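Local coordinates for probable oxidoreductase protein (Rhizobium etli, PDB 4FB5) that probably acts as an oxidoreductase of the GFO/IDH/MocA family, with a Rossmann-type domain likely to bind a nicotinamide dinucleotide, at residues G29-G34 / R87-D92; L150-I155 / L371-S376; D169-R174 / L305-G310; A255-R260 / H378-S383. All blocks are in the same frame, centred on the assembly; numbering follows the deposited sequence.

How the contacts relate
Contact 1 lies inside the N-terminal Rossmann domain, next to a glycine-rich turn consistent with dinucleotide binding. The centres of contacts 1 and 2 are about 23 Å apart; contact 2 joins the loop leaving the last strand of that domain's sheet to helix 367-385. Contact 4 uses the same helix further along, its centre about 15 Å from that of contact 2, and rests it on the large sheet of the C-terminal domain. Contact 3 reaches that sheet as well, near its far end, with its centre about 48 Å from that of contact 1 and on the opposite side of the chain's centre. Contacts 3 and 4 both touch the third subunit.

Contact 1. Residues G29-G34 / R87-D92; sequences GLIGTG and RALIAD
Leu-89 of helix 86-91 reaches the strand through both of its methyls: CD2 lies 3.7 Å from Gly-29 CA, and CD1 points at the next peptide, 3.3 Å from Leu-30 O. CD1 also meets the flank of Ile-31, 4.2 Å from its CG1. The CG of Leu-89 is set opposite its own backbone N (chi1 -173°), which carries the fork out from the helix onto the strand. Gly-29 has no side chain in the way; a CB there would run into CD2. The axes of strand 29-31 and helix 87-91 pass 8.9 Å apart, nearly antiparallel at 163°, as expected in a Rossmann fold, where helix 86-91 belongs to the crossover leading from edge strand 81-83 back to 97-100. Exchanging Leu-89 for an alanine would probably open a gap over Gly-29 and leave Ile-31 CG1 without this neighbour. Around this first shell, Leu-89 also touches His-61 and Ala-63 of strand 58-63, while Ile-31 packs on Val-98, Val-100 and Met-110. Beyond the helix, OD1 of Asp-92 accepts from Glu-94 N within the turn, and OD2 is hydrogen-bonded to His-61 ND1, which ties the turn to strand 58-63.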
loop_
_atom_site.group_PDB
_atom_site.type_symbol
_atom_site.label_atom_id
_atom_site.label_comp_id
_atom_site.label_asym_id
_atom_site.label_seq_id
_atom_site.Cartn_x
_atom_site.Cartn_y
_atom_site.Cartn_z
ATOM N N GLY A 29 -33.119 -27.352 3.825
ATOM C CA GLY A 29 -34.198 -26.403 3.933
ATOM C C GLY A 29 -33.606 -25.048 4.195
ATOM O O GLY A 29 -32.778 -24.917 5.100
ATOM N N LEU A 30 -33.994 -24.038 3.417
ATOM C CA LEU A 30 -33.518 -22.682 3.681
ATOM C C LEU A 30 -34.656 -21.799 4.094
ATOM O O LEU A 30 -35.679 -21.806 3.450
ATOM C CB LEU A 30 -32.900 -22.097 2.420
ATOM C CG LEU A 30 -31.891 -20.937 2.415
ATOM C CD1 LEU A 30 -32.147 -20.079 1.202
ATOM C CD2 LEU A 30 -31.941 -20.080 3.646
ATOM N N ILE A 31 -34.466 -21.021 5.155
ATOM C CA ILE A 31 -35.419 -19.951 5.579
ATOM C C ILE A 31 -34.760 -18.577 5.474
ATOM O O ILE A 31 -33.668 -18.383 6.003
ATOM C CB ILE A 31 -35.858 -20.138 7.033
ATOM C CG1 ILE A 31 -36.055 -21.617 7.336
ATOM C CG2 ILE A 31 -37.152 -19.415 7.305
ATOM C CD1 ILE A 31 -35.826 -21.965 8.792
ATOM N N GLY A 32 -35.430 -17.637 4.811
ATOM C CA GLY A 32 -34.860 -16.312 4.508
ATOM C C GLY A 32 -34.199 -16.269 3.127
ATOM O O GLY A 32 -33.593 -17.260 2.694
ATOM N N THR A 33 -34.327 -15.143 2.422
ATOM C CA THR A 33 -33.830 -15.025 1.028
ATOM C C THR A 33 -33.167 -13.702 0.725
ATOM O O THR A 33 -32.740 -13.476 -0.420
ATOM C CB THR A 33 -34.934 -15.260 -0.068
ATOM O OG1 THR A 33 -35.966 -14.249 0.013
ATOM C CG2 THR A 33 -35.538 -16.657 0.053
ATOM N N GLY A 34 -33.119 -12.833 1.745
ATOM C CA GLY A 34 -32.269 -11.651 1.746
ATOM C C GLY A 34 -30.829 -12.078 1.513
ATOM O O GLY A 34 -30.547 -13.270 1.300
ATOM N N ARG A 87 -42.618 -23.384 9.852
ATOM C CA ARG A 87 -42.854 -24.557 10.683
ATOM C C ARG A 87 -43.167 -25.774 9.808
ATOM O O ARG A 87 -43.018 -26.908 10.249
ATOM C CB ARG A 87 -43.959 -24.310 11.711
ATOM C CG ARG A 87 -43.578 -23.325 12.789
ATOM C CD ARG A 87 -44.787 -22.632 13.379
ATOM N NE ARG A 87 -44.492 -21.233 13.677
ATOM C CZ ARG A 87 -45.081 -20.510 14.629
ATOM N NH1 ARG A 87 -46.007 -21.047 15.420
ATOM N NH2 ARG A 87 -44.742 -19.240 14.800
ATOM N N ALA A 88 -43.564 -25.519 8.560
ATOM C CA ALA A 88 -43.832 -26.569 7.569
ATOM C C ALA A 88 -42.547 -27.105 6.940
ATOM O O ALA A 88 -42.366 -28.321 6.808
ATOM C CB ALA A 88 -44.777 -26.055 6.494
ATOM N N LEU A 89 -41.662 -26.189 6.548
ATOM C CA LEU A 89 -40.310 -26.539 6.114
ATOM C C LEU A 89 -39.612 -27.408 7.162
ATOM O O LEU A 89 -39.045 -28.460 6.850
ATOM C CB LEU A 89 -39.506 -25.262 5.883
ATOM C CG LEU A 89 -38.114 -25.409 5.253
ATOM C CD1 LEU A 89 -37.738 -24.161 4.471
ATOM C CD2 LEU A 89 -37.031 -25.747 6.293
ATOM N N ILE A 90 -39.673 -26.942 8.407
ATOM C CA ILE A 90 -39.089 -27.618 9.550
ATOM C C ILE A 90 -39.751 -28.950 9.809
ATOM O O ILE A 90 -39.118 -29.877 10.316
ATOM C CB ILE A 90 -39.180 -26.731 10.797
ATOM C CG1 ILE A 90 -37.862 -25.975 10.973
ATOM C CG2 ILE A 90 -39.530 -27.552 12.058
ATOM C CD1 ILE A 90 -37.922 -24.790 11.932
ATOM N N ALA A 91 -41.028 -29.041 9.465
ATOM C CA ALA A 91 -41.741 -30.302 9.566
ATOM C C ALA A 91 -41.252 -31.241 8.483
ATOM O O ALA A 91 -40.986 -32.407 8.757
ATOM C CB ALA A 91 -43.247 -30.087 9.445
ATOM N N ASP A 92 -41.111 -30.724 7.262
ATOM C CA ASP A 92 -40.840 -31.571 6.112
ATOM C C ASP A 92 -39.777 -32.612 6.459
ATOM O O ASP A 92 -38.679 -32.258 6.883
ATOM C CB ASP A 92 -40.418 -30.743 4.904
ATOM C CG ASP A 92 -40.268 -31.574 3.632
ATOM O OD1 ASP A 92 -39.939 -32.780 3.690
ATOM O OD2 ASP A 92 -40.468 -31.003 2.543
#

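Contact 2. Residues L150-I155 / L371-S376; sequences LGYNYI and LRIEKS
Tyr-152 meets Ile-373 and Glu-374 where the chain leaves strand 148-150, the edge strand of the Rossmann sheet, and runs beside helix 367-385. Gly-151 just before it is the centre of an inverse gamma turn. From this bend the tyrosine points its ring at the helix, with CG beside the backbone N and anti to the carbonyl carbon (chi1 -76°). The phenol end does the touching: OH lies 4.0 Å from Ile-373 CG2, the branch methyl, and the tyrosine and isoleucine side chains run alongside each other with opposite headings. Glu-374 comes near with its carboxylate, OE2 standing 4.4 Å from Tyr-152 OH, but its bonded partner is elsewhere: OE2 accepts from Met-127 N. Met-127 follows Pro-126, the end of the Glu-Lys-Pro sequence characteristic of this family, whose lysine is thought to serve catalysis in relatives. Helix 206-221 also packs against the tyrosine, through Val-212 and Ser-216. One residue further on, the Asn-153 amide lies over the ring of the following residue, ND2 3.6 Å above the centre of the Tyr-154 ring; that ring also makes a T-shaped contact with His-213. On the helix, Arg-372 O takes two donors from opposite faces of its plane, Ser-376 N and, at 3.2 Å, Ser-376 OG. The chemistry across the contact is thus van der Waals packing of a phenol oxygen on a methyl, while the N-H of Met-127 would probably offset part of the cost of burying a charge on Glu-374.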
loop_
_atom_site.group_PDB
_atom_site.type_symbol
_atom_site.label_atom_id
_atom_site.label_comp_id
_atom_site.label_asym_id
_atom_site.label_seq_id
_atom_site.Cartn_x
_atom_site.Cartn_y
_atom_site.Cartn_z
ATOM N N LEU A 150 -22.809 -21.704 13.539
ATOM C CA LEU A 150 -23.070 -20.312 13.281
ATOM C C LEU A 150 -22.234 -19.817 12.124
ATOM O O LEU A 150 -21.185 -20.389 11.836
ATOM C CB LEU A 150 -22.769 -19.521 14.519
ATOM C CG LEU A 150 -23.794 -19.843 15.569
ATOM C CD1 LEU A 150 -23.236 -19.574 16.916
ATOM C CD2 LEU A 150 -25.005 -19.018 15.296
ATOM N N GLY A 151 -22.708 -18.761 11.463
ATOM C CA GLY A 151 -22.051 -18.206 10.291
ATOM C C GLY A 151 -21.043 -17.154 10.693
ATOM O O GLY A 151 -21.231 -15.939 10.473
ATOM N N TYR A 152 -19.965 -17.615 11.298
ATOM C CA TYR A 152 -18.845 -16.755 11.535
ATOM C C TYR A 152 -17.859 -17.046 10.411
ATOM O O TYR A 152 -16.858 -17.723 10.638
ATOM C CB TYR A 152 -18.230 -17.029 12.916
ATOM C CG TYR A 152 -19.031 -16.456 14.052
ATOM C CD1 TYR A 152 -19.116 -15.083 14.233
ATOM C CD2 TYR A 152 -19.723 -17.286 14.956
ATOM C CE1 TYR A 152 -19.867 -14.541 15.284
ATOM C CE2 TYR A 152 -20.488 -16.757 15.988
ATOM C CZ TYR A 152 -20.550 -15.373 16.144
ATOM O OH TYR A 152 -21.270 -14.790 17.165
ATOM N N ASN A 153 -18.119 -16.531 9.211
ATOM C CA ASN A 153 -17.349 -16.962 8.026
ATOM C C ASN A 153 -15.918 -16.446 7.898
ATOM O O ASN A 153 -15.087 -17.102 7.314
ATOM C CB ASN A 153 -18.106 -16.634 6.762
ATOM C CG ASN A 153 -18.753 -15.302 6.841
ATOM O OD1 ASN A 153 -19.972 -15.221 6.982
ATOM N ND2 ASN A 153 -17.952 -14.238 6.847
ATOM N N TYR A 154 -15.629 -15.272 8.434
ATOM C CA TYR A 154 -14.273 -14.742 8.365
ATOM C C TYR A 154 -13.215 -15.784 8.752
ATOM O O TYR A 154 -12.204 -15.914 8.046
ATOM C CB TYR A 154 -14.175 -13.441 9.156
ATOM C CG TYR A 154 -15.051 -12.436 8.496
ATOM C CD1 TYR A 154 -14.799 -12.028 7.186
ATOM C CD2 TYR A 154 -16.140 -11.918 9.127
ATOM C CE1 TYR A 154 -15.589 -11.129 6.558
ATOM C CE2 TYR A 154 -16.965 -11.011 8.487
ATOM C CZ TYR A 154 -16.679 -10.620 7.207
ATOM O OH TYR A 154 -17.490 -9.711 6.561
ATOM N N ILE A 155 -13.495 -16.519 9.837
ATOM C CA ILE A 155 -12.772 -17.737 10.303
ATOM C C ILE A 155 -12.321 -18.694 9.216
ATOM O O ILE A 155 -11.296 -19.331 9.366
ATOM C CB ILE A 155 -13.666 -18.576 11.268
ATOM C CG1 ILE A 155 -13.975 -17.818 12.538
ATOM C CG2 ILE A 155 -13.040 -19.823 11.705
ATOM C CD1 ILE A 155 -12.915 -16.798 12.933
ATOM N N LEU A 371 -22.225 -19.197 22.180
ATOM C CA LEU A 371 -22.857 -18.697 23.396
ATOM C C LEU A 371 -21.797 -18.098 24.273
ATOM O O LEU A 371 -21.963 -17.049 24.928
ATOM C CB LEU A 371 -23.559 -19.819 24.183
ATOM C CG LEU A 371 -24.100 -19.246 25.519
ATOM C CD1 LEU A 371 -25.433 -18.489 25.378
ATOM C CD2 LEU A 371 -24.167 -20.281 26.618
ATOM N N ARG A 372 -20.684 -18.803 24.309
ATOM C CA ARG A 372 -19.589 -18.290 25.114
ATOM C C ARG A 372 -19.134 -16.907 24.559
ATOM O O ARG A 372 -18.903 -15.987 25.337
ATOM C CB ARG A 372 -18.477 -19.365 25.318
ATOM C CG ARG A 372 -17.261 -18.913 26.138
ATOM C CD ARG A 372 -17.589 -18.320 27.448
ATOM N NE ARG A 372 -16.380 -17.931 28.171
ATOM C CZ ARG A 372 -15.843 -16.701 28.186
ATOM N NH1 ARG A 372 -16.383 -15.682 27.497
ATOM N NH2 ARG A 372 -14.758 -16.479 28.914
ATOM N N ILE A 373 -19.061 -16.785 23.231
ATOM C CA ILE A 373 -18.755 -15.515 22.572
ATOM C C ILE A 373 -19.780 -14.425 22.925
ATOM O O ILE A 373 -19.401 -13.281 23.321
ATOM C CB ILE A 373 -18.616 -15.670 21.049
ATOM C CG1 ILE A 373 -17.179 -16.103 20.713
ATOM C CG2 ILE A 373 -18.936 -14.357 20.352
ATOM C CD1 ILE A 373 -17.018 -16.881 19.407
ATOM N N GLU A 374 -21.060 -14.784 22.858
ATOM C CA GLU A 374 -22.053 -13.824 23.241
ATOM C C GLU A 374 -21.998 -13.485 24.696
ATOM O O GLU A 374 -22.247 -12.326 25.082
ATOM C CB GLU A 374 -23.421 -14.261 22.804
ATOM C CG GLU A 374 -23.477 -14.231 21.266
ATOM C CD GLU A 374 -24.834 -14.525 20.715
ATOM O OE1 GLU A 374 -25.796 -14.044 21.348
ATOM O OE2 GLU A 374 -24.922 -15.226 19.658
ATOM N N LYS A 375 -21.617 -14.438 25.527
ATOM C CA LYS A 375 -21.342 -14.077 26.920
ATOM C C LYS A 375 -20.375 -12.878 27.004
ATOM O O LYS A 375 -20.656 -11.874 27.694
ATOM C CB LYS A 375 -20.788 -15.273 27.700
ATOM C CG LYS A 375 -20.974 -15.127 29.193
ATOM C CD LYS A 375 -20.656 -16.379 29.934
ATOM C CE LYS A 375 -20.608 -16.007 31.417
ATOM N NZ LYS A 375 -19.413 -16.626 32.087
ATOM N N SER A 376 -19.257 -12.952 26.270
ATOM C CA SER A 376 -18.310 -11.802 26.244
ATOM C C SER A 376 -18.933 -10.489 25.745
ATOM O O SER A 376 -18.629 -9.439 26.262
ATOM C CB SER A 376 -17.059 -12.156 25.469
ATOM O OG SER A 376 -16.785 -13.561 25.566
#

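Contact 3. Residues D169-R174 / L305-G310; sequences DGVIGR and LYQAEG
Val-171 and Ile-172, in the turn after helix 158-168, lie against Leu-305 and Gln-307 near the end of strand 302-307. The helix finishes in a Schellman motif, with Gly-170 at positive phi as its C-prime residue, and a type I beta turn from Gly-170 to Gly-173 redirects the chain toward strand 175-183. The apolar part is a branch-to-branch meeting: Ile-172 CG2 sits 3.9 Å from Leu-305 CD1. Ile-172 holds its CG1 between the backbone N and the carbonyl carbon (chi1 58°), which places CG2 on the side facing the strand. That methyl also comes within 4.1 Å of Tyr-306 O. Both side chains rest on Ile-293 of the neighbouring strand 291-296, and Leu-166 of the helix backs Val-171 and Leu-305. A second kind of packing sets a methyl against an amide: Gln-307 extends beyond CG so that its end crosses Val-171, and Val-171 CG1 lies 3.8 Å from Gln-307 NE2 and 4.1 Å from its CD. Polar contacts tie the surroundings together rather than the two segments. Arg-174 N bonds to Ser-289 OG, while Tyr-306 OH is hydrogen-bonded to Gln-315 NE2 and to Lys-279 NZ of the third subunit, so that the strand end also contributes to the assembly. Within the turn itself, Gly-173 N donates to Gly-170 O at 3.1 Å.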
loop_
_atom_site.group_PDB
_atom_site.type_symbol
_atom_site.label_atom_id
_atom_site.label_comp_id
_atom_site.label_asym_id
_atom_site.label_seq_id
_atom_site.Cartn_x
_atom_site.Cartn_y
_atom_site.Cartn_z
ATOM N N ASP A 169 2.621 -22.847 15.461
ATOM C CA ASP A 169 3.903 -23.465 15.288
ATOM C C ASP A 169 5.019 -22.612 15.863
ATOM O O ASP A 169 6.192 -22.716 15.465
ATOM C CB ASP A 169 4.155 -23.722 13.805
ATOM C CG ASP A 169 3.271 -24.822 13.232
ATOM O OD1 ASP A 169 2.264 -25.201 13.911
ATOM O OD2 ASP A 169 3.580 -25.286 12.091
ATOM N N GLY A 170 4.655 -21.751 16.798
ATOM C CA GLY A 170 5.630 -20.802 17.328
ATOM C C GLY A 170 6.378 -19.944 16.313
ATOM O O GLY A 170 7.442 -19.460 16.630
ATOM N N VAL A 171 5.834 -19.694 15.125
ATOM C CA VAL A 171 6.596 -18.903 14.153
ATOM C C VAL A 171 6.873 -17.473 14.624
ATOM O O VAL A 171 7.938 -16.955 14.349
ATOM C CB VAL A 171 5.962 -18.872 12.729
ATOM C CG1 VAL A 171 6.741 -17.893 11.817
ATOM C CG2 VAL A 171 5.921 -20.302 12.120
ATOM N N ILE A 172 5.935 -16.836 15.323
ATOM C CA ILE A 172 6.248 -15.530 15.909
ATOM C C ILE A 172 6.521 -15.533 17.441
ATOM O O ILE A 172 6.609 -14.456 18.104
ATOM C CB ILE A 172 5.220 -14.450 15.494
ATOM C CG1 ILE A 172 3.816 -14.856 15.911
ATOM C CG2 ILE A 172 5.260 -14.234 13.963
ATOM C CD1 ILE A 172 2.831 -13.736 15.871
ATOM N N GLY A 173 6.726 -16.734 18.001
ATOM C CA GLY A 173 7.054 -16.834 19.430
ATOM C C GLY A 173 5.764 -16.794 20.230
ATOM O O GLY A 173 4.699 -17.236 19.752
ATOM N N ARG A 174 5.854 -16.282 21.450
ATOM C CA ARG A 174 4.683 -16.207 22.335
ATOM C C ARG A 174 4.036 -14.854 22.058
ATOM O O ARG A 174 4.725 -13.820 22.110
ATOM C CB ARG A 174 5.081 -16.333 23.833
ATOM C CG ARG A 174 3.964 -15.950 24.878
ATOM C CD ARG A 174 4.254 -16.370 26.379
ATOM N NE ARG A 174 5.127 -17.554 26.435
ATOM C CZ ARG A 174 4.721 -18.828 26.575
ATOM N NH1 ARG A 174 3.424 -19.120 26.729
ATOM N NH2 ARG A 174 5.624 -19.821 26.585
ATOM N N LEU A 305 3.760 -10.812 7.256
ATOM C CA LEU A 305 4.419 -11.565 8.323
ATOM C C LEU A 305 5.836 -11.089 8.557
ATOM O O LEU A 305 6.627 -11.041 7.624
ATOM C CB LEU A 305 4.461 -13.063 7.959
ATOM C CG LEU A 305 5.414 -13.937 8.791
ATOM C CD1 LEU A 305 4.818 -14.198 10.108
ATOM C CD2 LEU A 305 5.712 -15.261 8.135
ATOM N N TYR A 306 6.154 -10.733 9.797
ATOM C CA TYR A 306 7.505 -10.249 10.143
ATOM C C TYR A 306 8.235 -11.211 11.044
ATOM O O TYR A 306 7.721 -11.542 12.120
ATOM C CB TYR A 306 7.459 -8.933 10.894
ATOM C CG TYR A 306 8.829 -8.399 11.211
ATOM C CD1 TYR A 306 9.366 -7.360 10.462
ATOM C CD2 TYR A 306 9.623 -8.971 12.229
ATOM C CE1 TYR A 306 10.616 -6.842 10.731
ATOM C CE2 TYR A 306 10.870 -8.476 12.532
ATOM C CZ TYR A 306 11.367 -7.402 11.780
ATOM O OH TYR A 306 12.594 -6.891 12.053
ATOM N N GLN A 307 9.444 -11.605 10.637
ATOM C CA GLN A 307 10.224 -12.538 11.409
ATOM C C GLN A 307 11.530 -12.007 11.880
ATOM O O GLN A 307 12.373 -11.748 11.090
ATOM C CB GLN A 307 10.502 -13.727 10.585
ATOM C CG GLN A 307 9.375 -14.666 10.635
ATOM C CD GLN A 307 9.635 -15.855 9.751
ATOM O OE1 GLN A 307 9.404 -15.800 8.553
ATOM N NE2 GLN A 307 10.130 -16.935 10.338
ATOM N N ALA A 308 11.709 -11.893 13.187
ATOM C CA ALA A 308 12.956 -11.468 13.772
ATOM C C ALA A 308 13.959 -12.601 13.579
ATOM O O ALA A 308 14.254 -13.346 14.509
ATOM C CB ALA A 308 12.741 -11.188 15.254
ATOM N N GLU A 309 14.478 -12.737 12.374
ATOM C CA GLU A 309 15.122 -13.978 11.959
ATOM C C GLU A 309 15.888 -13.630 10.712
ATOM O O GLU A 309 15.283 -13.433 9.637
ATOM C CB GLU A 309 14.059 -15.036 11.563
ATOM C CG GLU A 309 14.321 -16.491 12.045
ATOM C CD GLU A 309 14.170 -17.551 10.928
ATOM O OE1 GLU A 309 13.031 -17.960 10.599
ATOM O OE2 GLU A 309 15.217 -17.994 10.381
ATOM N N GLY A 310 17.201 -13.520 10.834
ATOM C CA GLY A 310 18.016 -13.261 9.662
ATOM C C GLY A 310 18.775 -11.964 9.755
ATOM O O GLY A 310 18.771 -11.314 10.798
#

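Contact 4. Residues A255-R260 / H378-S383; sequences ANVLMR and HAMAQS
Where Val-257 and Met-259 meet Met-380, the touching groups are flexible or branched chains with no flat group among them. The nearby imidazole of His-378 instead turns to the Tyr-204 ring, their planes at about 75°, and ND1 bonds to Tyr-204 OH. The contact itself is carried by Met-380, which like Met-259 is modelled as selenomethionine. Its chain runs extended beyond CG (chi2 163°) across the strand and touches at two points along its length. Near its base, CG lies 4.0 Å from Val-257 CG1, and the two side chains cross at about a right angle. At its far end the methyl CE meets the selenium of Met-259, 3.9 Å from SE. Met-259 bends at its last torsion (chi3 -82°), so its selenium rather than its methyl makes the approach. The backbones remain well apart at this point, 7.3 Å between Val-257 CA and Met-380 CA. Leu-207 and Leu-215 of helix 206-221 also pack on Met-380, and Ser-383 OG bonds to Thr-230 N on strand 225-233, holding the helix to the sheet beside the contact. The next residues of strand 254-261 serve the assembly: Leu-258 packs on Leu-258 of the third subunit, and Arg-260 makes a salt bridge to Asp-231 of that subunit. A large open sheet with helices on one face and a neighbouring subunit on the other is typical of the GFO/IDH/MocA C-terminal domain.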
loop_
_atom_site.group_PDB
_atom_site.type_symbol
_atom_site.label_atom_id
_atom_site.label_comp_id
_atom_site.label_asym_id
_atom_site.label_seq_id
_atom_site.Cartn_x
_atom_site.Cartn_y
_atom_site.Cartn_z
ATOM N N ALA A 255 -17.618 0.889 19.687
ATOM C CA ALA A 255 -17.177 0.259 20.912
ATOM C C ALA A 255 -15.680 -0.036 20.858
ATOM O O ALA A 255 -15.133 -0.559 19.885
ATOM C CB ALA A 255 -17.948 -1.011 21.163
ATOM N N ASN A 256 -15.027 0.312 21.947
ATOM C CA ASN A 256 -13.610 0.130 22.085
ATOM C C ASN A 256 -13.441 -0.648 23.368
ATOM O O ASN A 256 -14.015 -0.314 24.392
ATOM C CB ASN A 256 -12.993 1.504 22.127
ATOM C CG ASN A 256 -13.350 2.322 20.901
ATOM O OD1 ASN A 256 -13.236 1.870 19.772
ATOM N ND2 ASN A 256 -13.742 3.531 21.115
ATOM N N VAL A 257 -12.718 -1.738 23.306
ATOM C CA VAL A 257 -12.690 -2.649 24.412
ATOM C C VAL A 257 -11.251 -3.016 24.640
ATOM O O VAL A 257 -10.569 -3.420 23.697
ATOM C CB VAL A 257 -13.458 -3.910 24.048
ATOM C CG1 VAL A 257 -13.538 -4.873 25.230
ATOM C CG2 VAL A 257 -14.843 -3.556 23.521
ATOM N N LEU A 258 -10.778 -2.848 25.869
ATOM C CA LEU A 258 -9.526 -3.420 26.303
ATOM C C LEU A 258 -9.837 -4.818 26.785
ATOM O O LEU A 258 -10.894 -5.041 27.360
ATOM C CB LEU A 258 -9.046 -2.601 27.446
ATOM C CG LEU A 258 -8.069 -1.509 27.089
ATOM C CD1 LEU A 258 -8.275 -0.995 25.725
ATOM C CD2 LEU A 258 -8.085 -0.398 28.114
HETATM N N MSE A 259 -8.972 -5.786 26.555
HETATM C CA MSE A 259 -9.305 -7.122 27.032
HETATM C C MSE A 259 -8.105 -7.937 27.497
HETATM O O MSE A 259 -6.975 -7.474 27.481
HETATM C CB MSE A 259 -10.070 -7.928 25.989
HETATM C CG MSE A 259 -10.828 -7.103 24.992
HETATM SE SE MSE A 259 -11.741 -8.169 23.585
HETATM C CE MSE A 259 -10.235 -8.469 22.364
ATOM N N ARG A 260 -8.402 -9.157 27.932
ATOM C CA ARG A 260 -7.417 -10.170 28.251
ATOM C C ARG A 260 -7.991 -11.471 27.743
ATOM O O ARG A 260 -9.114 -11.809 28.053
ATOM C CB ARG A 260 -7.204 -10.249 29.758
ATOM C CG ARG A 260 -6.522 -9.029 30.335
ATOM C CD ARG A 260 -5.038 -9.160 30.156
ATOM N NE ARG A 260 -4.296 -7.949 30.462
ATOM C CZ ARG A 260 -2.978 -7.851 30.329
ATOM N NH1 ARG A 260 -2.271 -8.893 29.883
ATOM N NH2 ARG A 260 -2.370 -6.715 30.639
ATOM N N HIS A 378 -22.113 -9.541 26.166
ATOM C CA HIS A 378 -23.006 -8.986 27.220
ATOM C C HIS A 378 -22.158 -8.317 28.294
ATOM O O HIS A 378 -22.479 -7.218 28.800
ATOM C CB HIS A 378 -23.967 -10.045 27.759
ATOM C CG HIS A 378 -24.972 -10.542 26.747
ATOM N ND1 HIS A 378 -25.996 -9.754 26.259
ATOM C CD2 HIS A 378 -25.125 -11.759 26.154
ATOM C CE1 HIS A 378 -26.713 -10.449 25.384
ATOM N NE2 HIS A 378 -26.204 -11.672 25.297
ATOM N N ALA A 379 -21.026 -8.955 28.576
ATOM C CA ALA A 379 -20.017 -8.417 29.509
ATOM C C ALA A 379 -19.477 -7.074 29.091
ATOM O O ALA A 379 -19.333 -6.162 29.909
ATOM C CB ALA A 379 -18.894 -9.379 29.631
HETATM N N MSE A 380 -19.214 -6.932 27.798
HETATM C CA MSE A 380 -18.751 -5.650 27.281
HETATM C C MSE A 380 -19.770 -4.538 27.482
HETATM O O MSE A 380 -19.412 -3.458 27.910
HETATM C CB MSE A 380 -18.315 -5.780 25.834
HETATM C CG MSE A 380 -17.101 -6.681 25.673
HETATM SE SE MSE A 380 -16.787 -7.346 23.821
HETATM C CE MSE A 380 -15.548 -8.834 24.202
ATOM N N ALA A 381 -21.038 -4.802 27.201
ATOM C CA ALA A 381 -22.047 -3.786 27.422
ATOM C C ALA A 381 -22.141 -3.423 28.928
ATOM O O ALA A 381 -22.121 -2.220 29.352
ATOM C CB ALA A 381 -23.347 -4.252 26.912
ATOM N N GLN A 382 -22.201 -4.466 29.745
ATOM C CA GLN A 382 -22.320 -4.246 31.155
ATOM C C GLN A 382 -21.108 -3.429 31.520
ATOM O O GLN A 382 -21.194 -2.346 32.153
ATOM C CB GLN A 382 -22.331 -5.578 31.902
ATOM C CG GLN A 382 -22.414 -5.367 33.385
ATOM C CD GLN A 382 -22.460 -6.667 34.209
ATOM O OE1 GLN A 382 -22.004 -7.740 33.772
ATOM N NE2 GLN A 382 -22.969 -6.543 35.450
ATOM N N SER A 383 -19.970 -3.923 31.058
ATOM C CA SER A 383 -18.747 -3.259 31.312
ATOM C C SER A 383 -18.830 -1.757 31.128
ATOM O O SER A 383 -18.080 -1.033 31.786
ATOM C CB SER A 383 -17.681 -3.866 30.433
ATOM O OG SER A 383 -16.505 -3.107 30.513
#